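Odorant-binding protein 1F (Rattus norvegicus, PDB 3FIQ) binds a wide variety of small odorant molecules in the nasal epithelium, acting as a secreted carrier of the lipocalin family. Local coordinates at residues 57-61 with 62-66. Numbering follows the deposited sequence.
With EDO (1,2-ethanediol), chain C.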
ATOM      1  N   VAL A  57       4.602  -9.582   5.823  1.00  6.75           N
ATOM      2  CA  VAL A  57       5.926  -9.344   5.290  1.00  6.95           C
ATOM      3  C   VAL A  57       6.574 -10.689   5.330  1.00  8.86           C
ATOM      4  O   VAL A  57       6.210 -11.540   6.121  1.00  8.80           O
ATOM      5  CB  VAL A  57       6.779  -8.276   6.090  1.00  8.71           C
ATOM      6  CG1 VAL A  57       6.145  -6.918   5.999  1.00  9.13           C
ATOM      7  CG2 VAL A  57       7.087  -8.713   7.500  1.00 11.32           C
ATOM      8  N   LYS A  58       7.498 -10.941   4.431  1.00  7.63           N
ATOM      9  CA  LYS A  58       8.195 -12.182   4.446  1.00  8.09           C
ATOM     10  C   LYS A  58       9.432 -11.988   5.274  1.00 11.43           C
ATOM     11  O   LYS A  58      10.168 -11.008   5.086  1.00 13.80           O
ATOM     12  CB  LYS A  58       8.594 -12.609   3.054  1.00 13.72           C
ATOM     13  CG  LYS A  58       7.502 -12.881   2.108  1.00 14.98           C
ATOM     14  CD  LYS A  58       6.619 -14.037   2.487  1.00 23.79           C
ATOM     15  CE  LYS A  58       7.382 -15.316   2.911  1.00 33.46           C
ATOM     16  NZ  LYS A  58       7.848 -16.289   1.830  1.00 39.39           N
ATOM     17  N   LEU A  59       9.642 -12.915   6.228  1.00  9.60           N
ATOM     18  CA  LEU A  59      10.803 -12.825   7.112  1.00 10.75           C
ATOM     19  C   LEU A  59      11.361 -14.227   7.158  1.00 10.42           C
ATOM     20  O   LEU A  59      10.684 -15.166   7.565  1.00 11.20           O
ATOM     21  CB  LEU A  59      10.461 -12.349   8.521  1.00 12.43           C
ATOM     22  CG  LEU A  59      11.599 -12.365   9.509  1.00 13.83           C
ATOM     23  CD1 LEU A  59      12.516 -11.215   9.158  1.00 11.62           C
ATOM     24  CD2 LEU A  59      10.943 -12.141  10.877  1.00 21.46           C
ATOM     25  N   ASP A  60      12.615 -14.369   6.745  1.00 11.98           N
ATOM     26  CA  ASP A  60      13.143 -15.642   6.286  1.00 15.01           C
ATOM     27  C   ASP A  60      12.176 -16.244   5.236  1.00 13.83           C
ATOM     28  O   ASP A  60      11.700 -15.552   4.313  1.00 20.55           O
ATOM     29  CB  ASP A  60      13.479 -16.528   7.469  1.00 19.94           C
ATOM     30  CG  ASP A  60      14.336 -15.788   8.530  1.00 21.95           C
ATOM     31  OD1 ASP A  60      15.350 -15.135   8.157  1.00 22.17           O
ATOM     32  OD2 ASP A  60      13.949 -15.727   9.721  1.00 23.63           O
ATOM     33  N   SER A  61      11.786 -17.466   5.391  1.00 18.96           N
ATOM     34  CA  SER A  61      10.905 -17.971   4.383  1.00 20.01           C
ATOM     35  C   SER A  61       9.470 -17.862   4.781  1.00 19.86           C
ATOM     36  O   SER A  61       8.622 -18.374   4.049  1.00 23.69           O
ATOM     37  CB  SER A  61      11.176 -19.413   4.159  1.00 15.07           C
ATOM     38  OG  SER A  61      11.121 -20.161   5.363  1.00 20.41           O
ATOM     39  N   GLU A  62       9.188 -17.214   5.913  1.00 12.81           N
ATOM     40  CA  GLU A  62       7.879 -17.367   6.532  1.00 13.18           C
ATOM     41  C   GLU A  62       7.060 -16.100   6.344  1.00 11.07           C
ATOM     42  O   GLU A  62       7.590 -15.033   6.044  1.00 12.89           O
ATOM     43  CB  GLU A  62       7.974 -17.619   8.029  1.00 13.05           C
ATOM     44  CG  GLU A  62       8.718 -18.873   8.438  1.00 24.23           C
ATOM     45  CD  GLU A  62       7.767 -19.989   8.821  1.00 31.61           C
ATOM     46  OE1 GLU A  62       6.648 -20.042   8.272  1.00 28.15           O
ATOM     47  OE2 GLU A  62       8.151 -20.821   9.658  1.00 44.72           O
ATOM     48  N   CYS A  63       5.759 -16.199   6.639  1.00 11.93           N
ATOM     49  CA  CYS A  63       4.891 -15.100   6.634  1.00  9.64           C
ATOM     50  C   CYS A  63       4.761 -14.529   8.031  1.00 12.01           C
ATOM     51  O   CYS A  63       4.463 -15.258   8.990  1.00 12.30           O
ATOM     52  CB  CYS A  63       3.501 -15.518   6.172  1.00 11.95           C
ATOM     53  SG  CYS A  63       3.504 -16.331   4.576  1.00 18.96           S
ATOM     54  N   GLN A  64       5.084 -13.246   8.166  1.00  7.69           N
ATOM     55  CA  GLN A  64       4.923 -12.535   9.430  1.00  7.54           C
ATOM     56  C   GLN A  64       3.783 -11.589   9.263  1.00  7.12           C
ATOM     57  O   GLN A  64       3.831 -10.618   8.505  1.00  6.89           O
ATOM     58  CB  GLN A  64       6.173 -11.798   9.790  1.00  8.23           C
ATOM     59  CG  GLN A  64       6.127 -11.075  11.106  1.00 11.31           C
ATOM     60  CD  GLN A  64       7.365 -10.172  11.407  1.00 15.30           C
ATOM     61  OE1 GLN A  64       7.629  -9.137  10.741  1.00 18.03           O
ATOM     62  NE2 GLN A  64       8.137 -10.576  12.447  1.00 18.16           N
ATOM     63  N   THR A  65       2.670 -11.877   9.953  1.00  7.06           N
ATOM     64  CA  THR A  65       1.447 -11.119   9.749  1.00  6.74           C
ATOM     65  C   THR A  65       1.415  -9.900  10.674  1.00  6.57           C
ATOM     66  O   THR A  65       1.731  -9.978  11.860  1.00  8.25           O
ATOM     67  CB  THR A  65       0.212 -11.999  10.025  1.00  6.82           C
ATOM     68  OG1 THR A  65       0.225 -13.161   9.202  1.00  7.63           O
ATOM     69  CG2 THR A  65      -1.043 -11.278   9.624  1.00 10.39           C
ATOM     70  N   HIS A  66       1.024  -8.781  10.101  1.00  6.30           N
ATOM     71  CA  HIS A  66       0.886  -7.502  10.788  1.00  6.14           C
ATOM     72  C   HIS A  66      -0.492  -6.924  10.608  1.00  7.19           C
ATOM     73  O   HIS A  66      -1.199  -7.149   9.600  1.00  6.75           O
ATOM     74  CB  HIS A  66       1.891  -6.509  10.184  1.00  6.05           C
ATOM     75  CG  HIS A  66       3.315  -6.852  10.446  1.00  6.28           C
ATOM     76  ND1 HIS A  66       3.945  -6.396  11.587  1.00  9.13           N
ATOM     77  CD2 HIS A  66       4.233  -7.564   9.767  1.00  6.47           C
ATOM     78  CE1 HIS A  66       5.197  -6.809  11.578  1.00 12.00           C
ATOM     79  NE2 HIS A  66       5.379  -7.577  10.522  1.00 10.16           N
TER
HETATM   80  C1  EDO C 158      14.856 -11.653   3.341  1.00 19.80           C
HETATM   81  O1  EDO C 158      15.367 -10.355   3.719  1.00 15.25           O
HETATM   82  C2  EDO C 158      13.664 -12.121   4.167  1.00 17.92           C
HETATM   83  O2  EDO C 158      13.835 -12.013   5.612  1.00 11.33           O
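Val57 and Gln64 form an antiparallel hydrogen-bonded pair, Val57 N to Gln64 O at 3.0 Å and Gln64 N to Val57 O at 2.9 Å; Leu59 and Glu62 form the second, each backbone N 3.0 Å from the partner's O, with the non-hydrogen-bonded pair Lys58–Cys63 between, closing a type II' turn. Asp60 takes positive phi (50°), and its N donates to O2 of 1,2-ethanediol, probably from the crystallisation liquor. On one face, Gln64 reaches out with CG anti to the backbone N (chi1 -178°) and runs alongside Val57, its OE1 3.3 Å from Val57 CG2. Leu59 CD2 lies over a face of that amide, 3.6 Å from Gln64 NE2. His66 NE2 donates to Gln64 OE1 at 2.7 Å from above the carbonyl plane, while Val57 CG2 sits at the ring edge. With an alanine in place of Gln64, His66 NE2 would probably lose this acceptor, and Val57 and Leu59 the amide they both touch. On the other face, Lys58 folds back through three bends: Lys58 NZ donates to Ser61 O at 3.1 Å from above the carbonyl plane, and Lys58 CE passes 3.2 Å from Glu62 O. The Cys63–Cys155 disulfide ties this hairpin of the lipocalin barrel to the C-terminal segment. The chemistry thus implies two differently held faces: an amide–imidazole bond orients Gln64 OE1, whereas the disulfide fixes the other, the lysine adding one hydrogen bond across the turn.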